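Local coordinates for protein neutral ceramidase (PDB 2ZWS) that hydrolyses the N-acyl linkage of ceramide to give sphingosine and a free fatty acid, and also runs the reverse synthesis, using a zinc ion, at residues A18-M23 and W588-I593; A12-E17 and T61-I66; S596-S601 and I615-N620; T575-N580 and I600-P605. All coordinates share one frame; numbering follows the deposited sequence. Where two conformers were deposited one is given.

Contact 1 (A18-M23 and W588-I593); sequences AAEVGM and WERVGI
The indole of Trp588 meets the carboxylate of Glu20 at its edge, where Glu20 OE2 lies near the ring plane, 3.7 Å from Trp588 CZ3. The two planes are 75° apart, so the carboxylate is turned steeply against the ring. One face of the indole carries the backbone N of Arg590, displaced toward the rim, and NH1 of the same arginine sits at the ring edge. The guanidinium of Arg590 is itself sandwiched: Trp588 CH2 lies over one face, the carbonyl O of Ile593 over the opposite face, and two waters stand in its plane. Ala19 CB adds the shortest contact, 3.5 Å from Trp588 CE3, approaching the six-membered ring obliquely. With CG anti to its backbone N (chi1 -177°), Trp588 swings the indole off strand 584-591 of the C-terminal beta-sandwich, which pairs with strands 595-603 and 32-36, the latter from the N-terminal part. The indole reaches segment 18-23, which turns a corner at Glu20 and Val21 into strand 22-24 of the catalytic domain. The two opposite charges are linked across this boundary by water. The direct separation of Glu20 OE1 and Arg590 NH1 is 4.5 Å, too long for a salt bridge. One water donates to Glu20 OE2 (2.6 Å) and accepts from Arg590 NE (3.0 Å). A second joins Glu20 OE1 (2.7 Å) to Arg590 NH1 (3.0 Å). This doubled bridge probably steadies both flat groups in rotation. His548 NE2 hydrogen-bonds Glu20 OE1, and Arg590 NH2 hydrogen-bonds the carbonyl O of Ala595. His548 also meets the Trp588 ring, its plane tilted by about 40°.

Contact 2 (A12-E17 and T61-I66); sequences ADITGE and TDLGMI
A single methyl group makes every close approach in this contact: Ile14 CD1 reaches the neighbouring segment at three successive residues, Thr61, Asp62 and Leu63. It lies 3.7 Å from Leu63 CG, and Leu63 CD1 and CD2 are each 3.9 Å from Ile14 CD1. The isoleucine and leucine thus meet tip to tip, the isoleucine methyl bearing on the branch carbon CG. Thr61 is touched differently. Its CB is 3.8 Å from Ile14 CD1, and the two side chains run at about a right angle. The backbone N of Asp62 completes the set, 3.9 Å from the same methyl. Ile14 projects this far because its CG1 lies between the backbone N and carbonyl carbon (chi1 51°) and the chain then extends (chi2 172°). The contact packs the residue just after strand 5-13 against the loop that leaves strand 55-61; these two strands of one mixed sheet are separated by strand 41-49, whose Ala42 touches both Ile14 and Thr61. That loop bends at once through an inverse gamma turn centred on Asp62, and its continuation leads toward the zinc site, where the carbonyl O of Gly64 accepts a hydrogen bond from ND1 of the zinc ligand His97. On the other segment the chain leaves its strand in an Asx turn. Asp13 OD1 accepts from Thr15 N at 2.9 Å, with an N-H...O angle of 162°, and from Thr15 OG1 at 2.7 Å. The backbone donor arrives on the anti side and the hydroxyl on the syn side, both tilted out of the carboxylate plane, while Asp13 OD2 forms a salt bridge with Arg39.

Contact 3 (S596-S601 and I615-N620); sequences SKATIS and IRHYGN
Strands 595-603 and 611-622 belong to opposing sheets of the C-terminal beta-sandwich, and their inward side chains meet at Ala598 and Ile600 on one layer and at Ile615 and His617 on the other. Ala598 CB sits over one face of the His617 imidazole, 3.7 Å from His617 CE1. Its distance to the ring centroid is 3.9 Å and its direction 23° off the ring normal, which satisfies a CH-pi contact. The other face has the backbone N of Gly619 above it, displaced toward the rim, so the imidazole is held between its own strand and the facing alanine. Ile600 CD1 approaches the same residue obliquely, 3.9 Å from His617 CB. The two segments run at 143° to each other with axes 9.1 Å apart, a spacing bridged by side chains, as expected between the layers of a sandwich; the backbone pairing lies within each sheet, for instance Ala598 with Phe544. Farther along, Ile600 and Ile615 slide past each other in opposite senses and touch through their branch methyls, CG2 to CG2 at 3.8 Å. In both isoleucines CG2 stands anti to the backbone N, which carries each branch methyl into the interface. The buried histidine has a polar partner as well: His617 ND1 hydrogen-bonds the carbonyl O of Phe559, which probably limits rotation of the ring while the alanine methyl packs on its face. Phe544, on the strand beside Ala598 and Ile600, also meets the His617 ring, with planes about 35° apart.

Contact 4 (T575-N580 and I600-P605); sequences TVATDN and ISWSIP
Trp602 turns its indole toward Val576 and Ala577, and both arrive obliquely. Val576 CG2 comes to 4.3 Å from Trp602 CZ2, on the six-membered ring, and Ala577 CB to 4.4 Å from Trp602 NE1, on the five-membered ring. Both small side chains meet the indole close to where its two rings fuse, on either side of CE2, at loose van der Waals range. A chi1 of -178° sets the indole of Trp602 opposite its backbone N, and this carries the ring across from strand 595-603 toward strand 574-578. One face of the indole is packed from its own segment, where Ile604 CG1 lies 3.7 Å above the plane and toward the rim. Tyr613 meets the same indole with planes about 50° apart, and Val562 and Thr584 also touch it. That two consecutive residues of one strand both point at the tryptophan follows from a classic beta bulge: Val576 and Ala577 together face Val562 on the adjacent strand, which breaks the usual alternation of sides. Just past the bulge the chain enters the magnesium site. Asp579, two residues beyond Ala577, is a ligand of the ion together with His37, Asp581 and Thr584, and its OD1 forms a salt bridge with Arg39. The contact therefore packs an edge strand against the facing sheet of the C-terminal beta-sandwich, beside its magnesium site.

How the contacts relate
From the N terminus, the chain ends strand 5-13 in segment 12-17, which contact 2 closes onto 61-66 within the catalytic domain. Segment 18-23 follows directly, yet its partner lies over 560 residues on, so contacts 1 and 2 cross; contact 1 ties the two domains together. In the C-terminal domain 575-580 comes first and closes onto 600-605 in contact 4, a loop that contains 588-593 and so crosses contact 1. Contact 3 opens at 596-601, sharing Ile600 and Ser601 with contact 4, and joins the two layers nearer the start of strand 595-603. Contacts 1 and 3 are coupled through neighbouring strands, Glu589 O probably hydrogen-bonding Lys597 N.

Contact 1 (A18-M23 and W588-I593)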
loop_
_atom_site.group_PDB
_atom_site.type_symbol
_atom_site.label_atom_id
_atom_site.label_comp_id
_atom_site.label_asym_id
_atom_site.label_seq_id
_atom_site.Cartn_x
_atom_site.Cartn_y
_atom_site.Cartn_z
ATOM N N ALA A 18 -13.915 -2.386 -8.365
ATOM C CA ALA A 18 -13.286 -3.540 -9.046
ATOM C C ALA A 18 -13.450 -3.601 -10.560
ATOM O O ALA A 18 -12.876 -4.468 -11.223
ATOM C CB ALA A 18 -13.767 -4.843 -8.426
ATOM N N ALA A 19 -14.230 -2.684 -11.110
ATOM C CA ALA A 19 -14.202 -2.535 -12.566
ATOM C C ALA A 19 -14.325 -1.097 -13.006
ATOM O O ALA A 19 -15.044 -0.309 -12.399
ATOM C CB ALA A 19 -15.307 -3.358 -13.205
ATOM N N GLU A 20 -13.585 -0.769 -14.067
ATOM C CA GLU A 20 -13.709 0.498 -14.810
ATOM C C GLU A 20 -13.204 1.722 -14.017
ATOM O O GLU A 20 -13.733 2.847 -14.143
ATOM C CB GLU A 20 -15.141 0.686 -15.383
ATOM C CG GLU A 20 -15.493 -0.405 -16.441
ATOM C CD GLU A 20 -16.800 -0.137 -17.201
ATOM O OE1 GLU A 20 -17.688 0.531 -16.633
ATOM O OE2 GLU A 20 -16.926 -0.622 -18.362
ATOM N N VAL A 21 -12.149 1.510 -13.218
ATOM C CA VAL A 21 -11.414 2.626 -12.645
ATOM C C VAL A 21 -9.923 2.446 -12.966
ATOM O O VAL A 21 -9.361 1.359 -12.753
ATOM C CB VAL A 21 -11.610 2.742 -11.101
ATOM C CG1 VAL A 21 -10.795 3.914 -10.530
ATOM C CG2 VAL A 21 -13.066 2.982 -10.776
ATOM N N GLY A 22 -9.277 3.510 -13.451
ATOM C CA GLY A 22 -7.829 3.479 -13.665
ATOM C C GLY A 22 -7.088 3.046 -12.406
ATOM O O GLY A 22 -7.402 3.500 -11.289
ATOM N N MET A 23 -6.097 2.187 -12.596
ATOM C CA MET A 23 -5.276 1.703 -11.487
ATOM C C MET A 23 -4.154 2.670 -11.108
ATOM O O MET A 23 -3.661 3.442 -11.976
ATOM C CB MET A 23 -4.780 0.292 -11.842
ATOM C CG MET A 23 -6.004 -0.647 -11.826
ATOM S SD MET A 23 -5.829 -2.217 -12.684
ATOM C CE MET A 23 -4.853 -3.146 -11.520
ATOM N N TRP A 588 -14.688 -9.346 -14.239
ATOM C CA TRP A 588 -15.899 -8.704 -14.745
ATOM C C TRP A 588 -15.663 -8.184 -16.152
ATOM O O TRP A 588 -14.627 -7.571 -16.415
ATOM C CB TRP A 588 -16.229 -7.477 -13.895
ATOM C CG TRP A 588 -17.511 -6.816 -14.317
ATOM C CD1 TRP A 588 -18.777 -7.168 -13.927
ATOM C CD2 TRP A 588 -17.651 -5.703 -15.206
ATOM N NE1 TRP A 588 -19.705 -6.327 -14.510
ATOM C CE2 TRP A 588 -19.045 -5.436 -15.321
ATOM C CE3 TRP A 588 -16.744 -4.917 -15.929
ATOM C CZ2 TRP A 588 -19.545 -4.389 -16.110
ATOM C CZ3 TRP A 588 -17.239 -3.872 -16.717
ATOM C CH2 TRP A 588 -18.641 -3.643 -16.816
ATOM N N GLU A 589 -16.641 -8.380 -17.046
ATOM C CA GLU A 589 -16.544 -7.743 -18.351
ATOM C C GLU A 589 -17.893 -7.356 -18.898
ATOM O O GLU A 589 -18.901 -8.025 -18.678
ATOM C CB GLU A 589 -15.750 -8.573 -19.358
ATOM C CG GLU A 589 -16.479 -9.695 -20.003
ATOM C CD GLU A 589 -15.610 -10.444 -20.997
ATOM O OE1 GLU A 589 -15.987 -10.498 -22.183
ATOM O OE2 GLU A 589 -14.554 -10.978 -20.588
ATOM N N ARG A 590 -17.877 -6.215 -19.580
ATOM C CA ARG A 590 -19.047 -5.654 -20.241
ATOM C C ARG A 590 -19.462 -6.567 -21.393
ATOM O O ARG A 590 -18.623 -7.057 -22.151
ATOM C CB ARG A 590 -18.667 -4.281 -20.788
ATOM C CG ARG A 590 -19.730 -3.616 -21.659
ATOM C CD ARG A 590 -21.037 -3.433 -20.879
ATOM N NE ARG A 590 -20.917 -2.408 -19.836
ATOM C CZ ARG A 590 -21.706 -2.323 -18.764
ATOM N NH1 ARG A 590 -21.531 -1.322 -17.899
ATOM N NH2 ARG A 590 -22.663 -3.226 -18.536
ATOM N N VAL A 591 -20.770 -6.794 -21.507
ATOM C CA VAL A 591 -21.326 -7.565 -22.622
ATOM C C VAL A 591 -22.419 -6.711 -23.261
ATOM O O VAL A 591 -23.385 -6.331 -22.607
ATOM C CB VAL A 591 -21.875 -8.938 -22.158
ATOM C CG1 VAL A 591 -22.563 -9.664 -23.339
ATOM C CG2 VAL A 591 -20.738 -9.819 -21.539
ATOM N N GLY A 592 -22.227 -6.374 -24.533
ATOM C CA GLY A 592 -23.139 -5.452 -25.220
ATOM C C GLY A 592 -23.154 -4.094 -24.538
ATOM O O GLY A 592 -22.132 -3.643 -24.029
ATOM N N ILE A 593 -24.321 -3.446 -24.509
ATOM C CA ILE A 593 -24.449 -2.113 -23.920
ATOM C C ILE A 593 -24.526 -2.086 -22.397
ATOM O O ILE A 593 -23.854 -1.284 -21.761
ATOM C CB ILE A 593 -25.646 -1.315 -24.556
ATOM C CG1 ILE A 593 -25.470 -1.229 -26.078
ATOM C CG2 ILE A 593 -25.797 0.072 -23.911
ATOM C CD1 ILE A 593 -24.175 -0.524 -26.558
HETATM O O HOH W 1 -18.740 -0.349 -20.235
HETATM O O HOH W 2 -20.004 1.211 -17.937
#

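Contact 2 (A12-E17 and T61-I66)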
loop_
_atom_site.group_PDB
_atom_site.type_symbol
_atom_site.label_atom_id
_atom_site.label_comp_id
_atom_site.label_asym_id
_atom_site.label_seq_id
_atom_site.Cartn_x
_atom_site.Cartn_y
_atom_site.Cartn_z
ATOM N N ALA A 12 -8.809 -4.871 8.185
ATOM C CA ALA A 12 -10.092 -4.540 7.545
ATOM C C ALA A 12 -9.930 -4.241 6.070
ATOM O O ALA A 12 -8.891 -3.816 5.624
ATOM C CB ALA A 12 -10.765 -3.370 8.227
ATOM N N ASP A 13 -10.990 -4.517 5.338
ATOM C CA ASP A 13 -11.029 -4.477 3.879
ATOM C C ASP A 13 -11.064 -3.019 3.386
ATOM O O ASP A 13 -11.921 -2.233 3.845
ATOM C CB ASP A 13 -12.313 -5.212 3.499
ATOM C CG ASP A 13 -12.498 -5.411 1.994
ATOM O OD1 ASP A 13 -11.711 -4.894 1.166
ATOM O OD2 ASP A 13 -13.475 -6.126 1.632
ATOM N N ILE A 14 -10.115 -2.641 2.509
ATOM C CA ILE A 14 -10.071 -1.304 1.927
ATOM C C ILE A 14 -10.140 -1.401 0.389
ATOM O O ILE A 14 -9.731 -0.465 -0.332
ATOM C CB ILE A 14 -8.804 -0.525 2.331
ATOM C CG1 ILE A 14 -7.525 -1.355 2.074
ATOM C CG2 ILE A 14 -8.851 -0.098 3.771
ATOM C CD1 ILE A 14 -6.190 -0.547 2.288
ATOM N N THR A 15 -10.668 -2.521 -0.120
ATOM C CA THR A 15 -10.719 -2.735 -1.584
ATOM C C THR A 15 -11.702 -1.747 -2.216
ATOM O O THR A 15 -12.843 -1.609 -1.760
ATOM C CB THR A 15 -11.194 -4.158 -1.915
ATOM O OG1 THR A 15 -10.412 -5.117 -1.180
ATOM C CG2 THR A 15 -11.040 -4.443 -3.421
ATOM N N GLY A 16 -11.278 -1.098 -3.280
ATOM C CA GLY A 16 -12.103 -0.123 -3.952
ATOM C C GLY A 16 -12.794 -0.700 -5.177
ATOM O O GLY A 16 -13.039 -1.891 -5.263
ATOM N N GLU A 17 -13.078 0.163 -6.148
ATOM C CA GLU A 17 -13.958 -0.205 -7.274
ATOM C C GLU A 17 -13.287 -1.224 -8.186
ATOM O O GLU A 17 -12.192 -0.967 -8.712
ATOM C CB GLU A 17 -14.323 1.079 -8.035
ATOM C CG GLU A 17 -15.239 2.008 -7.200
ATOM C CD GLU A 17 -15.231 3.452 -7.662
ATOM O OE1 GLU A 17 -14.238 4.191 -7.431
ATOM O OE2 GLU A 17 -16.236 3.841 -8.278
ATOM N N THR A 61 -1.105 -0.415 4.794
ATOM C CA THR A 61 -2.210 -0.584 3.864
ATOM C C THR A 61 -1.748 -1.154 2.513
ATOM O O THR A 61 -0.669 -0.786 1.979
ATOM C CB THR A 61 -2.925 0.782 3.608
ATOM O OG1 THR A 61 -2.004 1.710 2.988
ATOM C CG2 THR A 61 -3.513 1.363 4.940
ATOM N N ASP A 62 -2.582 -2.031 1.951
ATOM C CA ASP A 62 -2.340 -2.590 0.623
ATOM C C ASP A 62 -2.735 -1.582 -0.497
ATOM O O ASP A 62 -3.661 -1.841 -1.279
ATOM C CB ASP A 62 -3.118 -3.906 0.443
ATOM C CG ASP A 62 -2.605 -5.058 1.303
ATOM O OD1 ASP A 62 -1.377 -5.261 1.406
ATOM O OD2 ASP A 62 -3.450 -5.829 1.816
ATOM N N LEU A 63 -2.012 -0.468 -0.554
ATOM C CA LEU A 63 -2.302 0.640 -1.469
ATOM C C LEU A 63 -1.018 1.088 -2.142
ATOM O O LEU A 63 0.083 0.826 -1.640
ATOM C CB LEU A 63 -2.867 1.854 -0.699
ATOM C CG LEU A 63 -4.189 1.581 0.029
ATOM C CD1 LEU A 63 -4.561 2.740 0.903
ATOM C CD2 LEU A 63 -5.291 1.297 -0.998
ATOM N N GLY A 64 -1.139 1.828 -3.252
ATOM C CA GLY A 64 0.032 2.412 -3.903
ATOM C C GLY A 64 0.704 3.422 -3.001
ATOM O O GLY A 64 1.936 3.540 -2.975
ATOM N N MET A 65 -0.111 4.148 -2.234
ATOM C CA MET A 65 0.430 5.147 -1.324
ATOM C C MET A 65 -0.658 5.595 -0.375
ATOM O O MET A 65 -1.835 5.230 -0.550
ATOM C CB MET A 65 1.030 6.325 -2.088
ATOM C CG MET A 65 0.185 6.844 -3.180
ATOM S SD MET A 65 0.202 5.955 -4.801
ATOM C CE MET A 65 1.854 6.191 -5.418
ATOM N N ILE A 66 -0.272 6.335 0.664
ATOM C CA ILE A 66 -1.334 6.919 1.492
ATOM C C ILE A 66 -1.292 8.422 1.346
ATOM O O ILE A 66 -0.436 9.148 1.826
ATOM C CB ILE A 66 -1.380 6.464 2.964
ATOM C CG1 ILE A 66 -0.054 6.768 3.614
ATOM C CG2 ILE A 66 -1.756 4.972 3.071
ATOM C CD1 ILE A 66 0.852 5.690 3.456
#

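Contact 3 (S596-S601 and I615-N620)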
loop_
_atom_site.group_PDB
_atom_site.type_symbol
_atom_site.label_atom_id
_atom_site.label_comp_id
_atom_site.label_asym_id
_atom_site.label_seq_id
_atom_site.Cartn_x
_atom_site.Cartn_y
_atom_site.Cartn_z
ATOM N N SER A 596 -23.414 -7.788 -18.452
ATOM C CA SER A 596 -22.039 -8.111 -18.039
ATOM C C SER A 596 -21.933 -9.542 -17.522
ATOM O O SER A 596 -22.929 -10.158 -17.131
ATOM C CB SER A 596 -21.537 -7.107 -16.980
ATOM O OG SER A 596 -22.356 -7.079 -15.829
ATOM N N LYS A 597 -20.706 -10.048 -17.494
ATOM C CA LYS A 597 -20.483 -11.387 -17.001
ATOM C C LYS A 597 -19.381 -11.407 -15.962
ATOM O O LYS A 597 -18.399 -10.644 -16.034
ATOM C CB LYS A 597 -20.182 -12.361 -18.137
ATOM C CG LYS A 597 -18.888 -12.110 -18.850
ATOM C CD LYS A 597 -18.631 -13.161 -19.924
ATOM C CE LYS A 597 -17.240 -13.027 -20.474
ATOM N NZ LYS A 597 -16.903 -14.138 -21.394
ATOM N N ALA A 598 -19.595 -12.258 -14.962
ATOM C CA ALA A 598 -18.607 -12.495 -13.911
ATOM C C ALA A 598 -18.001 -13.857 -14.199
ATOM O O ALA A 598 -18.706 -14.840 -14.212
ATOM C CB ALA A 598 -19.283 -12.516 -12.574
ATOM N N THR A 599 -16.695 -13.916 -14.434
ATOM C CA THR A 599 -16.017 -15.183 -14.650
ATOM C C THR A 599 -15.205 -15.451 -13.391
ATOM O O THR A 599 -14.444 -14.586 -12.941
ATOM C CB THR A 599 -15.091 -15.132 -15.873
ATOM O OG1 THR A 599 -15.846 -14.762 -17.045
ATOM C CG2 THR A 599 -14.433 -16.508 -16.111
ATOM N N ILE A 600 -15.417 -16.623 -12.814
ATOM C CA ILE A 600 -14.815 -16.988 -11.536
ATOM C C ILE A 600 -14.013 -18.261 -11.731
ATOM O O ILE A 600 -14.474 -19.231 -12.335
ATOM C CB ILE A 600 -15.882 -17.155 -10.459
ATOM C CG1 ILE A 600 -16.480 -15.789 -10.103
ATOM C CG2 ILE A 600 -15.315 -17.876 -9.243
ATOM C CD1 ILE A 600 -17.869 -15.872 -9.501
ATOM N N SER A 601 -12.785 -18.252 -11.235
ATOM C CA SER A 601 -11.969 -19.443 -11.345
ATOM C C SER A 601 -11.409 -19.854 -10.013
ATOM O O SER A 601 -11.226 -19.011 -9.109
ATOM C CB SER A 601 -10.843 -19.224 -12.343
ATOM O OG SER A 601 -9.981 -18.195 -11.910
ATOM N N ILE A 615 -19.738 -23.435 -6.837
ATOM C CA ILE A 615 -19.309 -22.041 -6.736
ATOM C C ILE A 615 -20.538 -21.130 -6.687
ATOM O O ILE A 615 -21.469 -21.280 -7.485
ATOM C CB ILE A 615 -18.335 -21.673 -7.899
ATOM C CG1 ILE A 615 -16.999 -22.420 -7.725
ATOM C CG2 ILE A 615 -18.110 -20.147 -7.983
ATOM C CD1 ILE A 615 -16.054 -22.341 -8.914
ATOM N N ARG A 616 -20.560 -20.225 -5.712
ATOM C CA ARG A 616 -21.605 -19.228 -5.586
ATOM C C ARG A 616 -21.073 -17.836 -5.959
ATOM O O ARG A 616 -19.946 -17.454 -5.573
ATOM C CB ARG A 616 -22.157 -19.232 -4.157
ATOM C CG ARG A 616 -23.334 -18.337 -3.921
ATOM C CD ARG A 616 -24.056 -18.713 -2.635
ATOM N NE ARG A 616 -25.142 -17.774 -2.372
ATOM C CZ ARG A 616 -25.981 -17.867 -1.347
ATOM N NH1 ARG A 616 -26.933 -16.959 -1.190
ATOM N NH2 ARG A 616 -25.845 -18.856 -0.473
ATOM N N HIS A 617 -21.888 -17.079 -6.684
ATOM C CA HIS A 617 -21.577 -15.705 -7.038
ATOM C C HIS A 617 -22.533 -14.734 -6.351
ATOM O O HIS A 617 -23.731 -14.986 -6.282
ATOM C CB HIS A 617 -21.629 -15.509 -8.566
ATOM C CG HIS A 617 -21.592 -14.079 -9.007
ATOM N ND1 HIS A 617 -20.583 -13.203 -8.642
ATOM C CD2 HIS A 617 -22.405 -13.391 -9.848
ATOM C CE1 HIS A 617 -20.809 -12.028 -9.208
ATOM N NE2 HIS A 617 -21.912 -12.115 -9.931
ATOM N N TYR A 618 -21.983 -13.647 -5.820
ATOM C CA TYR A 618 -22.762 -12.532 -5.276
ATOM C C TYR A 618 -22.382 -11.269 -6.032
ATOM O O TYR A 618 -21.191 -11.018 -6.220
ATOM C CB TYR A 618 -22.415 -12.313 -3.803
ATOM C CG TYR A 618 -22.616 -13.476 -2.879
ATOM C CD1 TYR A 618 -23.764 -13.552 -2.097
ATOM C CD2 TYR A 618 -21.661 -14.479 -2.742
ATOM C CE1 TYR A 618 -23.952 -14.598 -1.210
ATOM C CE2 TYR A 618 -21.834 -15.536 -1.859
ATOM C CZ TYR A 618 -23.000 -15.588 -1.101
ATOM O OH TYR A 618 -23.207 -16.620 -0.200
ATOM N N GLY A 619 -23.368 -10.481 -6.455
ATOM C CA GLY A 619 -23.134 -9.214 -7.152
ATOM C C GLY A 619 -24.263 -8.229 -6.879
ATOM O O GLY A 619 -25.109 -8.476 -6.012
ATOM N N ASN A 620 -24.278 -7.121 -7.607
ATOM C CA ASN A 620 -25.288 -6.080 -7.425
ATOM C C ASN A 620 -25.604 -5.465 -8.766
ATOM O O ASN A 620 -24.709 -5.304 -9.608
ATOM C CB ASN A 620 -24.803 -4.998 -6.430
ATOM C CG ASN A 620 -24.471 -5.572 -5.064
ATOM O OD1 ASN A 620 -23.380 -6.120 -4.871
ATOM N ND2 ASN A 620 -25.423 -5.485 -4.104
#

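Contact 4 (T575-N580 and I600-P605)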
loop_
_atom_site.group_PDB
_atom_site.type_symbol
_atom_site.label_atom_id
_atom_site.label_comp_id
_atom_site.label_asym_id
_atom_site.label_seq_id
_atom_site.Cartn_x
_atom_site.Cartn_y
_atom_site.Cartn_z
ATOM N N THR A 575 -17.753 -22.968 3.345
ATOM C CA THR A 575 -16.969 -22.191 2.384
ATOM C C THR A 575 -15.492 -22.462 2.618
ATOM O O THR A 575 -14.992 -22.429 3.753
ATOM C CB THR A 575 -17.340 -20.663 2.348
ATOM O OG1 THR A 575 -16.299 -19.908 1.700
ATOM C CG2 THR A 575 -17.583 -20.100 3.732
ATOM N N VAL A 576 -14.805 -22.808 1.534
ATOM C CA VAL A 576 -13.371 -23.102 1.575
ATOM C C VAL A 576 -12.525 -22.053 0.847
ATOM O O VAL A 576 -11.297 -22.054 0.968
ATOM C CB VAL A 576 -13.009 -24.509 1.011
ATOM C CG1 VAL A 576 -13.680 -25.638 1.844
ATOM C CG2 VAL A 576 -13.336 -24.614 -0.485
ATOM N N ALA A 577 -13.173 -21.167 0.096
ATOM C CA ALA A 577 -12.445 -20.064 -0.543
ATOM C C ALA A 577 -13.376 -18.905 -0.859
ATOM O O ALA A 577 -14.564 -19.098 -1.128
ATOM C CB ALA A 577 -11.724 -20.543 -1.787
ATOM N N THR A 578 -12.811 -17.700 -0.809
ATOM C CA THR A 578 -13.524 -16.461 -1.004
ATOM C C THR A 578 -12.789 -15.686 -2.121
ATOM O O THR A 578 -11.766 -16.171 -2.621
ATOM C CB THR A 578 -13.554 -15.751 0.378
ATOM O OG1 THR A 578 -14.701 -16.208 1.105
ATOM C CG2 THR A 578 -13.583 -14.272 0.271
ATOM N N ASP A 579 -13.257 -14.486 -2.485
ATOM C CA ASP A 579 -12.531 -13.715 -3.503
ATOM C C ASP A 579 -11.166 -13.197 -3.018
ATOM O O ASP A 579 -10.357 -12.772 -3.832
ATOM C CB ASP A 579 -13.393 -12.609 -4.171
ATOM C CG ASP A 579 -13.779 -11.462 -3.230
ATOM O OD1 ASP A 579 -13.133 -11.278 -2.156
ATOM O OD2 ASP A 579 -14.693 -10.688 -3.617
ATOM N N ASN A 580 -10.912 -13.250 -1.710
ATOM C CA ASN A 580 -9.633 -12.818 -1.187
ATOM C C ASN A 580 -8.512 -13.804 -1.473
ATOM O O ASN A 580 -7.337 -13.423 -1.506
ATOM C CB ASN A 580 -9.689 -12.605 0.317
ATOM C CG ASN A 580 -8.441 -11.965 0.844
ATOM O OD1 ASN A 580 -7.978 -10.949 0.312
ATOM N ND2 ASN A 580 -7.874 -12.558 1.892
ATOM N N ILE A 600 -15.417 -16.623 -12.814
ATOM C CA ILE A 600 -14.815 -16.988 -11.536
ATOM C C ILE A 600 -14.013 -18.261 -11.731
ATOM O O ILE A 600 -14.474 -19.231 -12.335
ATOM C CB ILE A 600 -15.882 -17.155 -10.459
ATOM C CG1 ILE A 600 -16.480 -15.789 -10.103
ATOM C CG2 ILE A 600 -15.315 -17.876 -9.243
ATOM C CD1 ILE A 600 -17.869 -15.872 -9.501
ATOM N N SER A 601 -12.785 -18.252 -11.235
ATOM C CA SER A 601 -11.969 -19.443 -11.345
ATOM C C SER A 601 -11.409 -19.854 -10.013
ATOM O O SER A 601 -11.226 -19.011 -9.109
ATOM C CB SER A 601 -10.843 -19.224 -12.343
ATOM O OG SER A 601 -9.981 -18.195 -11.910
ATOM N N TRP A 602 -11.124 -21.147 -9.905
ATOM C CA TRP A 602 -10.514 -21.722 -8.707
ATOM C C TRP A 602 -9.433 -22.691 -9.153
ATOM O O TRP A 602 -9.720 -23.695 -9.815
ATOM C CB TRP A 602 -11.571 -22.452 -7.888
ATOM C CG TRP A 602 -11.062 -23.065 -6.588
ATOM C CD1 TRP A 602 -10.129 -22.533 -5.740
ATOM C CD2 TRP A 602 -11.500 -24.307 -5.986
ATOM N NE1 TRP A 602 -9.960 -23.375 -4.637
ATOM C CE2 TRP A 602 -10.774 -24.461 -4.774
ATOM C CE3 TRP A 602 -12.423 -25.307 -6.358
ATOM C CZ2 TRP A 602 -10.945 -25.572 -3.917
ATOM C CZ3 TRP A 602 -12.605 -26.417 -5.482
ATOM C CH2 TRP A 602 -11.865 -26.527 -4.284
ATOM N N SER A 603 -8.191 -22.399 -8.792
ATOM C CA SER A 603 -7.107 -23.340 -9.012
ATOM C C SER A 603 -7.009 -24.217 -7.772
ATOM O O SER A 603 -6.665 -23.731 -6.696
ATOM C CB SER A 603 -5.817 -22.577 -9.278
ATOM O OG SER A 603 -5.950 -21.801 -10.468
ATOM N N ILE A 604 -7.339 -25.504 -7.921
ATOM C CA ILE A 604 -7.507 -26.407 -6.772
ATOM C C ILE A 604 -6.135 -26.764 -6.209
ATOM O O ILE A 604 -5.349 -27.424 -6.893
ATOM C CB ILE A 604 -8.268 -27.708 -7.189
ATOM C CG1 ILE A 604 -9.632 -27.380 -7.796
ATOM C CG2 ILE A 604 -8.435 -28.633 -5.991
ATOM C CD1 ILE A 604 -10.153 -28.450 -8.730
ATOM N N PRO A 605 -5.825 -26.280 -4.982
ATOM C CA PRO A 605 -4.469 -26.454 -4.445
ATOM C C PRO A 605 -4.223 -27.823 -3.810
ATOM O O PRO A 605 -5.174 -28.491 -3.427
ATOM C CB PRO A 605 -4.398 -25.365 -3.372
ATOM C CG PRO A 605 -5.776 -25.325 -2.821
ATOM C CD PRO A 605 -6.681 -25.510 -4.056
#